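Local coordinates for protein HupZ (Streptococcus sp. 'group A', PDB 5ESC) that breaks down heme in vitro and is built as a split-barrel dimer of the pyridoxamine 5'-phosphate oxidase family, at residues A[13-18]-A[64-69]; A[41-46]-A[107-112]; A[54-59]-A[81-86]; A[75-80]-A[113-118]. One frame throughout, in Å; residues are numbered along the deposited sequence.

Interaction 1: A[13-18]-A[64-69]; sequences QLAMVA and IAFVDR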
# COMPACT_ATOMS: atom_id res chain seq x y z
N GLN A 13 -9.26 -9.63 3.46
CA GLN A 13 -8.32 -8.56 3.82
C GLN A 13 -8.65 -7.28 3.02
O GLN A 13 -9.39 -7.32 2.03
CB GLN A 13 -6.86 -9.00 3.58
CG GLN A 13 -6.44 -10.34 4.21
CD GLN A 13 -6.61 -10.33 5.73
OE1 GLN A 13 -6.60 -9.27 6.35
NE2 GLN A 13 -6.88 -11.50 6.31
N LEU A 14 -8.18 -6.16 3.53
CA LEU A 14 -8.27 -4.86 2.92
C LEU A 14 -7.29 -4.69 1.75
O LEU A 14 -6.03 -4.79 1.93
CB LEU A 14 -7.94 -3.79 3.96
CG LEU A 14 -8.18 -2.34 3.61
CD1 LEU A 14 -9.57 -2.24 3.02
CD2 LEU A 14 -8.07 -1.42 4.81
N ALA A 15 -7.83 -4.31 0.61
CA ALA A 15 -7.02 -3.97 -0.60
C ALA A 15 -6.27 -2.70 -0.33
O ALA A 15 -6.88 -1.68 0.01
CB ALA A 15 -7.94 -3.78 -1.78
N MET A 16 -4.97 -2.76 -0.36
CA MET A 16 -4.19 -1.54 -0.36
C MET A 16 -3.69 -1.27 -1.78
O MET A 16 -3.04 -2.16 -2.47
CB MET A 16 -3.04 -1.62 0.68
CG MET A 16 -3.55 -1.88 2.09
SD MET A 16 -4.37 -0.44 2.79
CE MET A 16 -3.39 0.93 2.23
N VAL A 17 -3.91 -0.04 -2.23
CA VAL A 17 -3.69 0.35 -3.64
C VAL A 17 -2.66 1.38 -3.80
O VAL A 17 -2.73 2.45 -3.19
CB VAL A 17 -5.01 0.84 -4.31
CG1 VAL A 17 -4.71 1.32 -5.75
CG2 VAL A 17 -6.12 -0.23 -4.18
N ALA A 18 -1.65 1.10 -4.63
CA ALA A 18 -0.65 2.03 -4.95
C ALA A 18 -0.72 2.53 -6.41
O ALA A 18 -0.83 1.69 -7.36
CB ALA A 18 0.76 1.41 -4.72
N ILE A 64 -2.00 -3.64 -6.38
CA ILE A 64 -2.88 -3.80 -5.28
C ILE A 64 -2.30 -4.89 -4.43
O ILE A 64 -1.91 -5.98 -4.96
CB ILE A 64 -4.31 -4.30 -5.70
CG1 ILE A 64 -4.93 -3.44 -6.81
CG2 ILE A 64 -5.23 -4.44 -4.48
CD1 ILE A 64 -6.09 -4.19 -7.46
N ALA A 65 -2.27 -4.66 -3.12
CA ALA A 65 -1.80 -5.66 -2.17
C ALA A 65 -2.85 -6.13 -1.16
O ALA A 65 -3.65 -5.33 -0.66
CB ALA A 65 -0.50 -5.19 -1.52
N PHE A 66 -2.88 -7.44 -0.90
CA PHE A 66 -3.72 -8.03 0.10
C PHE A 66 -2.80 -8.85 1.00
O PHE A 66 -2.06 -9.71 0.49
CB PHE A 66 -4.74 -9.01 -0.52
CG PHE A 66 -5.78 -8.34 -1.32
CD1 PHE A 66 -6.89 -7.83 -0.69
CD2 PHE A 66 -5.62 -8.16 -2.69
CE1 PHE A 66 -7.89 -7.25 -1.43
CE2 PHE A 66 -6.62 -7.55 -3.43
CZ PHE A 66 -7.74 -7.08 -2.78
N VAL A 67 -2.84 -8.56 2.30
CA VAL A 67 -1.93 -9.17 3.28
C VAL A 67 -2.76 -9.77 4.44
O VAL A 67 -3.58 -9.10 5.05
CB VAL A 67 -0.83 -8.20 3.79
CG1 VAL A 67 0.02 -8.88 4.85
CG2 VAL A 67 0.13 -7.74 2.67
N ASP A 68 -2.61 -11.07 4.68
CA ASP A 68 -3.14 -11.66 5.90
C ASP A 68 -2.02 -11.60 6.96
O ASP A 68 -1.04 -12.39 6.90
CB ASP A 68 -3.58 -13.10 5.69
CG ASP A 68 -4.17 -13.72 6.99
OD1 ASP A 68 -3.74 -13.34 8.11
OD2 ASP A 68 -5.11 -14.54 6.86
N ARG A 69 -2.14 -10.59 7.83
CA ARG A 69 -1.12 -10.23 8.82
C ARG A 69 -0.76 -11.42 9.73
O ARG A 69 0.42 -11.60 10.04
CB ARG A 69 -1.60 -9.04 9.67
CG ARG A 69 -0.56 -7.97 9.99
CD ARG A 69 0.16 -8.19 11.30
NE ARG A 69 0.50 -6.98 12.07
CZ ARG A 69 -0.39 -6.13 12.60
NH1 ARG A 69 -1.70 -6.27 12.39
NH2 ARG A 69 0.03 -5.09 13.30
O HOH W 1 -7.14 -14.11 4.88
O HOH W 2 -4.38 -9.13 8.14
O HOH W 3 -4.11 -6.31 3.26
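Two neighbouring antiparallel strands of the split barrel, 15-20 and 61-68, meet here, the first entered as the chain leaves helix 4-12. A single hydrogen-bonded pair ties the backbones: Met16 N donates to Ala65 O at 2.9 Å and Ala65 N to Met16 O at 2.7 Å, nearly straight at 173° and 169° and both in the carbonyl planes. Beside it Val17 and Ile64 form a non-hydrogen-bonded pair, their CA atoms 4.5 Å apart. The sheet separates the barrel interior from the dimer interface: Met16 packs on Ala65 of the second subunit, whereas Phe66 turns to Ile10 of helix 4-12. The CE1-CZ side of the Phe66 ring presses on Ala15, with CZ 3.5 Å from Ala15 CB, and Gln13 O lies in the ring plane, 3.7 Å from Phe66 CD1. Toward the helix, waters take over. Gln13 CG, anti to the carbonyl carbon (chi1 -52°), lies 3.2 Å from Val67 O; the bend at chi2 then carries the amide obliquely across the Asp68 carboxylate. One water joins Gln13 NE2 to Asp68 OD2, a second joins Gln13 OE1 to Arg69 N, and a third spans Leu14 O and Val67 N; Asp68 OD1 is held by Arg71 N.

Interaction 2: A[41-46]-A[107-112]; sequences TFIYNE and VGIIHV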
# COMPACT_ATOMS: atom_id res chain seq x y z
N THR A 41 -9.74 -9.51 -13.39
CA THR A 41 -10.28 -8.15 -13.31
C THR A 41 -10.78 -7.91 -11.90
O THR A 41 -11.48 -8.75 -11.39
CB THR A 41 -11.43 -7.97 -14.31
OG1 THR A 41 -11.04 -8.53 -15.55
CG2 THR A 41 -11.83 -6.42 -14.51
N PHE A 42 -10.44 -6.78 -11.32
CA PHE A 42 -11.04 -6.35 -10.08
C PHE A 42 -11.87 -5.14 -10.42
O PHE A 42 -11.61 -4.45 -11.44
CB PHE A 42 -10.00 -5.84 -9.07
CG PHE A 42 -9.17 -6.87 -8.40
CD1 PHE A 42 -9.53 -7.41 -7.15
CD2 PHE A 42 -7.96 -7.30 -8.98
CE1 PHE A 42 -8.74 -8.31 -6.52
CE2 PHE A 42 -7.18 -8.25 -8.34
CZ PHE A 42 -7.54 -8.73 -7.10
N ILE A 43 -12.86 -4.82 -9.60
CA ILE A 43 -13.55 -3.57 -9.71
C ILE A 43 -13.56 -2.97 -8.30
O ILE A 43 -13.43 -3.73 -7.33
CB ILE A 43 -14.99 -3.62 -10.33
CG1 ILE A 43 -15.98 -4.61 -9.62
CG2 ILE A 43 -14.92 -3.89 -11.88
CD1 ILE A 43 -17.40 -4.30 -9.87
N TYR A 44 -13.76 -1.67 -8.20
CA TYR A 44 -13.99 -1.02 -6.91
C TYR A 44 -14.96 0.13 -7.10
O TYR A 44 -15.07 0.64 -8.20
CB TYR A 44 -12.67 -0.57 -6.20
CG TYR A 44 -12.06 0.75 -6.68
CD1 TYR A 44 -11.15 0.78 -7.71
CD2 TYR A 44 -12.39 1.96 -6.08
CE1 TYR A 44 -10.57 1.98 -8.16
CE2 TYR A 44 -11.80 3.19 -6.53
CZ TYR A 44 -10.89 3.16 -7.57
OH TYR A 44 -10.26 4.28 -8.05
N ASN A 45 -15.65 0.55 -6.07
CA ASN A 45 -16.53 1.72 -6.16
C ASN A 45 -15.75 3.02 -5.85
O ASN A 45 -15.18 3.11 -4.77
CB ASN A 45 -17.64 1.55 -5.14
CG ASN A 45 -18.71 0.67 -5.61
OD1 ASN A 45 -18.44 -0.40 -6.11
ND2 ASN A 45 -19.99 1.10 -5.45
N GLU A 46 -15.71 3.99 -6.76
CA GLU A 46 -14.93 5.19 -6.59
C GLU A 46 -15.92 6.24 -6.13
O GLU A 46 -16.77 6.63 -6.90
CB GLU A 46 -14.34 5.66 -7.92
CG GLU A 46 -13.57 6.96 -7.78
CD GLU A 46 -12.58 6.94 -6.63
OE1 GLU A 46 -12.98 7.40 -5.55
OE2 GLU A 46 -11.43 6.40 -6.80
N VAL A 107 -16.75 3.72 -11.38
CA VAL A 107 -16.20 2.45 -11.02
C VAL A 107 -14.72 2.38 -11.52
O VAL A 107 -14.43 2.84 -12.62
CB VAL A 107 -17.07 1.27 -11.62
CG1 VAL A 107 -17.19 1.29 -13.16
CG2 VAL A 107 -16.62 -0.08 -11.05
N GLY A 108 -13.83 1.85 -10.71
CA GLY A 108 -12.45 1.61 -11.08
C GLY A 108 -12.39 0.17 -11.57
O GLY A 108 -12.97 -0.71 -10.93
N ILE A 109 -11.67 -0.13 -12.66
CA ILE A 109 -11.66 -1.47 -13.18
C ILE A 109 -10.18 -1.80 -13.37
O ILE A 109 -9.51 -0.99 -14.04
CB ILE A 109 -12.30 -1.48 -14.51
CG1 ILE A 109 -13.80 -1.24 -14.42
CG2 ILE A 109 -12.23 -2.92 -15.14
CD1 ILE A 109 -14.15 -0.33 -15.54
N ILE A 110 -9.68 -2.88 -12.79
CA ILE A 110 -8.25 -3.13 -12.79
C ILE A 110 -8.10 -4.37 -13.64
O ILE A 110 -8.62 -5.39 -13.27
CB ILE A 110 -7.71 -3.37 -11.41
CG1 ILE A 110 -7.75 -2.10 -10.51
CG2 ILE A 110 -6.26 -3.78 -11.37
CD1 ILE A 110 -9.10 -1.66 -10.09
N HIS A 111 -7.30 -4.26 -14.68
CA HIS A 111 -6.93 -5.38 -15.57
C HIS A 111 -5.62 -5.97 -15.07
O HIS A 111 -4.56 -5.37 -15.20
CB HIS A 111 -6.83 -4.88 -17.00
CG HIS A 111 -8.08 -4.21 -17.48
ND1 HIS A 111 -9.21 -4.90 -17.81
CD2 HIS A 111 -8.38 -2.90 -17.65
CE1 HIS A 111 -10.15 -4.06 -18.19
NE2 HIS A 111 -9.68 -2.84 -18.09
N VAL A 112 -5.73 -7.12 -14.46
CA VAL A 112 -4.62 -7.75 -13.84
C VAL A 112 -3.66 -8.35 -14.88
O VAL A 112 -4.07 -9.08 -15.78
CB VAL A 112 -5.06 -8.81 -12.83
CG1 VAL A 112 -3.86 -9.62 -12.35
CG2 VAL A 112 -5.73 -8.15 -11.66
O HOH W 4 -9.03 -7.72 -17.36
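The Tyr44 ring lies with one face over the backbone of Gly108, its CE1 3.5 Å from Gly108 CA and Gly108 N above the rim of that face. Its edge is held in plane from two sides: Ile110 CD1 meets it near CD1, and the hydroxyl donates to Glu46 OE2 at 2.7 Å, using the anti lone pair of that oxygen. The ring gets there because CG takes the crowded position between backbone N and carbonyl carbon (chi1 80°), which swings it across the neighbouring strand. The Phe42 ring is touched at its edge by Val112 CG2, 3.6 Å from CD2, and also packs edge-to-face with Phe77. At the edge of the His111 ring, in plane, a water stands 2.9 Å from ND1 and donates to Thr41 OG1 at 2.8 Å; His111 NE2 is bonded to Glu82 and Thr41 OG1 also to Asp38. These groups decorate an antiparallel ladder of the split barrel, strands 41-46 and 106-117, the segments 41-46 and 107-112 running at 162° to each other. Two hydrogen-bonded pairs, Phe42 with Ile110 and Tyr44 with Gly108, supply four backbone bonds. Ile110 N reaches Phe42 O at 2.8 Å from 28° above the carbonyl plane, whereas the other three lie in plane. On the face bearing Thr41, Ile43 and Ile109, apolar branches run side by side: Ile109 CG2 is 3.6 Å from Thr41 CG2, and its CG1 is 3.8 Å from Ile43 CG2. Tyr89 of helix 88-97 packs on both isoleucines.

Interaction 3: A[54-59]-A[81-86]; sequences INIEDN and AEIQTE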
# COMPACT_ATOMS: atom_id res chain seq x y z
N ILE A 54 -7.30 10.20 -9.80
CA ILE A 54 -6.58 11.12 -10.63
C ILE A 54 -5.37 10.42 -11.31
O ILE A 54 -5.09 10.61 -12.49
CB ILE A 54 -6.08 12.29 -9.77
CG1 ILE A 54 -7.26 13.03 -9.18
CG2 ILE A 54 -5.24 13.28 -10.55
CD1 ILE A 54 -8.25 13.43 -10.21
N ASN A 55 -4.67 9.62 -10.54
CA ASN A 55 -3.52 8.89 -11.03
C ASN A 55 -3.95 7.83 -12.04
O ASN A 55 -3.29 7.66 -13.10
CB ASN A 55 -2.77 8.24 -9.85
CG ASN A 55 -2.05 9.27 -8.95
OD1 ASN A 55 -1.97 10.44 -9.24
ND2 ASN A 55 -1.55 8.78 -7.82
N ILE A 56 -4.99 7.04 -11.72
CA ILE A 56 -5.55 6.05 -12.72
C ILE A 56 -5.92 6.71 -14.08
O ILE A 56 -5.51 6.27 -15.15
CB ILE A 56 -6.72 5.20 -12.18
CG1 ILE A 56 -6.22 4.22 -11.10
CG2 ILE A 56 -7.46 4.48 -13.28
CD1 ILE A 56 -7.30 3.75 -10.17
N GLU A 57 -6.63 7.82 -14.00
CA GLU A 57 -6.98 8.56 -15.22
C GLU A 57 -5.75 9.14 -15.91
O GLU A 57 -5.73 9.13 -17.12
CB GLU A 57 -8.04 9.67 -14.92
CG GLU A 57 -9.30 9.06 -14.37
CD GLU A 57 -10.41 10.09 -14.07
OE1 GLU A 57 -10.27 11.21 -14.55
OE2 GLU A 57 -11.42 9.81 -13.40
N ASP A 58 -4.75 9.60 -15.16
CA ASP A 58 -3.51 10.09 -15.77
C ASP A 58 -2.70 9.02 -16.53
O ASP A 58 -2.23 9.26 -17.65
CB ASP A 58 -2.55 10.75 -14.78
CG ASP A 58 -1.28 11.30 -15.47
OD1 ASP A 58 -1.40 12.36 -16.15
OD2 ASP A 58 -0.19 10.65 -15.39
N ASN A 59 -2.50 7.87 -15.92
CA ASN A 59 -1.54 6.88 -16.52
C ASN A 59 -1.90 5.41 -16.34
O ASN A 59 -1.22 4.53 -16.79
CB ASN A 59 -0.12 7.16 -15.98
CG ASN A 59 -0.06 7.05 -14.47
OD1 ASN A 59 -0.30 5.95 -13.88
ND2 ASN A 59 0.19 8.18 -13.78
N ALA A 81 -5.36 0.14 -15.00
CA ALA A 81 -6.70 0.48 -14.56
C ALA A 81 -7.35 1.58 -15.35
O ALA A 81 -6.65 2.37 -16.03
CB ALA A 81 -6.68 0.84 -13.07
N GLU A 82 -8.69 1.64 -15.29
CA GLU A 82 -9.44 2.68 -15.96
C GLU A 82 -10.59 3.01 -15.06
O GLU A 82 -10.97 2.20 -14.21
CB GLU A 82 -10.02 2.21 -17.32
CG GLU A 82 -10.54 0.80 -17.41
CD GLU A 82 -11.22 0.46 -18.76
OE1 GLU A 82 -11.23 -0.76 -19.12
OE2 GLU A 82 -11.74 1.42 -19.46
N ILE A 83 -11.17 4.16 -15.29
CA ILE A 83 -12.32 4.63 -14.53
C ILE A 83 -13.47 4.74 -15.55
O ILE A 83 -13.24 5.24 -16.65
CB ILE A 83 -12.04 6.01 -13.92
CG1 ILE A 83 -10.89 5.95 -12.97
CG2 ILE A 83 -13.29 6.57 -13.22
CD1 ILE A 83 -11.16 5.21 -11.64
N GLN A 84 -14.67 4.23 -15.23
CA GLN A 84 -15.82 4.33 -16.07
C GLN A 84 -16.97 4.95 -15.24
O GLN A 84 -17.10 4.73 -14.02
CB GLN A 84 -16.23 3.04 -16.74
CG GLN A 84 -15.18 2.52 -17.75
CD GLN A 84 -15.59 1.25 -18.44
OE1 GLN A 84 -16.69 0.80 -18.24
NE2 GLN A 84 -14.71 0.65 -19.20
N THR A 85 -17.81 5.70 -15.93
CA THR A 85 -18.95 6.33 -15.25
C THR A 85 -20.32 5.90 -15.83
O THR A 85 -21.36 6.41 -15.44
CB THR A 85 -18.78 7.83 -15.31
OG1 THR A 85 -18.70 8.24 -16.68
CG2 THR A 85 -17.52 8.33 -14.52
N GLU A 86 -20.33 4.93 -16.73
CA GLU A 86 -21.55 4.44 -17.32
C GLU A 86 -21.22 3.06 -17.85
O GLU A 86 -20.03 2.76 -18.07
CB GLU A 86 -22.02 5.41 -18.45
CG GLU A 86 -20.88 6.12 -19.22
CD GLU A 86 -21.32 6.91 -20.45
OE1 GLU A 86 -21.97 7.96 -20.29
OE2 GLU A 86 -20.97 6.53 -21.58
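Nearly all the close packing here centres on one branch, CG2 of Ile56. It points anti to its own backbone N and drops between two residues of the strand, 3.7 Å from Ala81 CB and 3.7 Å from Ile83 CG1, while also resting 3.6 Å from Ala81 O. CG1 of Ile56 lies alongside, against the same Ala81 methyl. The contact between the segments is thus apolar and van der Waals in kind, with no cross-segment hydrogen bonds. It places helix 51-59 across the end of strand 73-84 of the split barrel: the axes of 54-59 and 81-84 pass 7.3 Å apart at 110°, so a helix turn can offer just a few residues to the strand. Behind the tight part, Tyr44 packs on Ile56 and Ile83, and Ile62 on Ile56 and Ala81, extending the apolar cluster into the sheet. The looser margin belongs to Glu57, an exposed residue whose extended chain crosses Ile83 at about a right angle. Its CG comes 3.8 Å from Ile83 CG1 and its OE2 3.7 Å from Ile83 CG2, so both the aliphatic CG and the carboxylate oxygen border Ile83, and that same OE2 forms a salt bridge with Arg53 NE. Between the two packed strand residues, Glu82 has its CB directed away from the helix; OE2 is met from above the carboxylate plane by Gln84 NE2 at 3.1 Å, and its OE1 is held by His111.

Interaction 4: A[75-80]-A[113-118]; sequences YRFVGT and ERIFNL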
# COMPACT_ATOMS: atom_id res chain seq x y z
N TYR A 75 -0.60 -11.30 -1.39
CA TYR A 75 -0.38 -11.23 -2.84
C TYR A 75 -0.42 -9.81 -3.29
O TYR A 75 -1.15 -8.97 -2.70
CB TYR A 75 -1.47 -12.01 -3.56
CG TYR A 75 -1.42 -13.50 -3.33
CD1 TYR A 75 -0.58 -14.34 -4.11
CD2 TYR A 75 -2.20 -14.07 -2.34
CE1 TYR A 75 -0.53 -15.71 -3.85
CE2 TYR A 75 -2.16 -15.42 -2.06
CZ TYR A 75 -1.35 -16.23 -2.82
OH TYR A 75 -1.38 -17.53 -2.51
N ARG A 76 0.33 -9.55 -4.33
CA ARG A 76 0.39 -8.24 -4.98
C ARG A 76 -0.10 -8.46 -6.45
O ARG A 76 0.45 -9.33 -7.16
CB ARG A 76 1.85 -7.74 -4.94
CG ARG A 76 2.17 -6.48 -5.77
CD ARG A 76 3.53 -5.85 -5.41
NE ARG A 76 4.62 -6.75 -5.72
CZ ARG A 76 5.37 -6.70 -6.81
NH1 ARG A 76 5.23 -5.73 -7.70
NH2 ARG A 76 6.31 -7.61 -6.99
N PHE A 77 -1.15 -7.74 -6.85
CA PHE A 77 -1.71 -7.79 -8.20
C PHE A 77 -1.25 -6.52 -8.95
O PHE A 77 -1.48 -5.32 -8.53
CB PHE A 77 -3.23 -7.89 -8.12
CG PHE A 77 -3.71 -9.08 -7.37
CD1 PHE A 77 -3.75 -9.08 -6.00
CD2 PHE A 77 -4.05 -10.25 -8.04
CE1 PHE A 77 -4.11 -10.21 -5.28
CE2 PHE A 77 -4.46 -11.38 -7.34
CZ PHE A 77 -4.47 -11.37 -5.93
N VAL A 78 -0.60 -6.72 -10.07
CA VAL A 78 -0.12 -5.62 -10.85
C VAL A 78 -0.87 -5.51 -12.14
O VAL A 78 -1.05 -6.55 -12.82
CB VAL A 78 1.38 -5.75 -11.18
CG1 VAL A 78 1.88 -4.53 -12.00
CG2 VAL A 78 2.21 -5.88 -9.91
N GLY A 79 -1.21 -4.28 -12.57
CA GLY A 79 -1.85 -4.15 -13.90
C GLY A 79 -2.13 -2.74 -14.30
O GLY A 79 -1.41 -1.81 -13.83
N THR A 80 -3.11 -2.56 -15.18
CA THR A 80 -3.50 -1.28 -15.67
C THR A 80 -5.00 -1.08 -15.36
O THR A 80 -5.74 -2.04 -15.42
CB THR A 80 -3.23 -1.14 -17.20
OG1 THR A 80 -3.38 0.23 -17.56
CG2 THR A 80 -4.20 -1.97 -18.08
N GLU A 113 -2.39 -7.98 -14.78
CA GLU A 113 -1.32 -8.47 -15.72
C GLU A 113 -0.37 -9.45 -15.11
O GLU A 113 0.07 -10.39 -15.77
CB GLU A 113 -0.52 -7.28 -16.30
CG GLU A 113 -1.38 -6.39 -17.20
CD GLU A 113 -0.72 -5.08 -17.65
OE1 GLU A 113 0.38 -4.65 -17.22
OE2 GLU A 113 -1.32 -4.43 -18.49
N ARG A 114 -0.01 -9.22 -13.86
CA ARG A 114 0.81 -10.16 -13.10
C ARG A 114 0.45 -10.21 -11.65
O ARG A 114 -0.16 -9.25 -11.11
CB ARG A 114 2.28 -9.88 -13.26
CG ARG A 114 2.64 -8.55 -13.74
CD ARG A 114 3.72 -8.52 -14.81
NE ARG A 114 4.48 -7.32 -14.51
CZ ARG A 114 4.11 -6.05 -14.77
NH1 ARG A 114 2.95 -5.76 -15.40
NH2 ARG A 114 4.92 -5.05 -14.39
N ILE A 115 0.77 -11.33 -11.03
CA ILE A 115 0.50 -11.61 -9.64
C ILE A 115 1.81 -12.10 -8.96
O ILE A 115 2.61 -12.84 -9.58
CB ILE A 115 -0.60 -12.63 -9.46
CG1 ILE A 115 -1.85 -12.23 -10.27
CG2 ILE A 115 -0.84 -12.84 -7.95
CD1 ILE A 115 -2.89 -13.34 -10.42
N PHE A 116 2.06 -11.60 -7.75
CA PHE A 116 3.30 -11.93 -6.95
C PHE A 116 2.87 -12.35 -5.58
O PHE A 116 1.93 -11.80 -5.03
CB PHE A 116 4.26 -10.75 -6.86
CG PHE A 116 4.78 -10.30 -8.20
CD1 PHE A 116 5.82 -11.00 -8.84
CD2 PHE A 116 4.23 -9.24 -8.86
CE1 PHE A 116 6.30 -10.60 -10.09
CE2 PHE A 116 4.70 -8.83 -10.11
CZ PHE A 116 5.73 -9.49 -10.73
N ASN A 117 3.49 -13.41 -5.08
CA ASN A 117 3.16 -13.95 -3.79
C ASN A 117 3.99 -13.09 -2.86
O ASN A 117 5.13 -12.83 -3.18
CB ASN A 117 3.57 -15.46 -3.71
CG ASN A 117 2.79 -16.27 -2.64
OD1 ASN A 117 2.72 -15.87 -1.45
ND2 ASN A 117 2.24 -17.43 -3.05
N LEU A 118 3.42 -12.59 -1.75
CA LEU A 118 4.23 -11.88 -0.74
C LEU A 118 4.60 -12.84 0.41
O LEU A 118 5.06 -12.37 1.44
CB LEU A 118 3.52 -10.64 -0.18
CG LEU A 118 3.00 -9.61 -1.16
CD1 LEU A 118 2.00 -8.75 -0.41
CD2 LEU A 118 4.07 -8.74 -1.82
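The guanidinium of Arg76 lies almost exactly parallel to the ring of Phe116, the two planes only 4° apart. NH2 sits above the ring face near its rim, 3.2 Å from Phe116 CD2, and a bend at chi3 (64°) lays the group there as the two side chains run the same way. Its NH1 is taken by a salt bridge to Glu63 OE1. The edge of the same ring meets Val78, whose CG2 is 3.9 Å from Phe116 CE2. The other branch of Val78, CG1, lies under a face of the Arg114 guanidinium, 3.8 Å from NH1, while Glu113 OE1 pairs with that NH1 in the guanidinium plane at 3.3 Å. On the face of Tyr75, Phe77 and Ile115, Phe77 CD2 touches Ile115 CG1 at 3.7 Å, and Met6 of helix 4-12 covers Tyr75 and Ile115. The Asn117 amide stands beside the Tyr75 ring, ND2 3.4 Å from CE1, and its OD1 is bonded to the backbone of Gln119. Arg76 and Phe116 exchange two backbone bonds and Val78 N donates to Arg114 O; Val78 O then takes two donors, Glu113 N at 2.8 Å and Arg114 N at 3.0 Å, as Glu113 turns to a helical psi of -38°, and all five bonds lie in the carbonyl planes. Two residues facing one in this way make a classic beta bulge, here set between the long antiparallel strands 73-84 and 106-117 of the split barrel.

All four contacts involve one antiparallel sheet: interactions 1, 2 and 4 pair its strands, and interaction 3 packs helix 51-59 on it. Interactions 1 and 4 are stitched by backbone bonds between strands 61-68 and 73-84, Ile64 O to Phe77 N at 2.7 Å and Phe66 O to Tyr75 N at 2.9 Å; both also touch the second subunit, unlike interactions 2 and 3. Interactions 2 and 4 share strand 106-117. Inside the barrel Phe66, Phe42 and Phe77 cluster: Phe66 CE2 is 3.8 Å from Phe42 CE1 and Phe66 CD2 3.6 Å from Phe77 CE1. Interactions 2 and 3 meet through His111 NE2 and Glu82 OE1 at 2.8 Å, whereas the centres of interactions 1 and 3 lie about 20 Å apart.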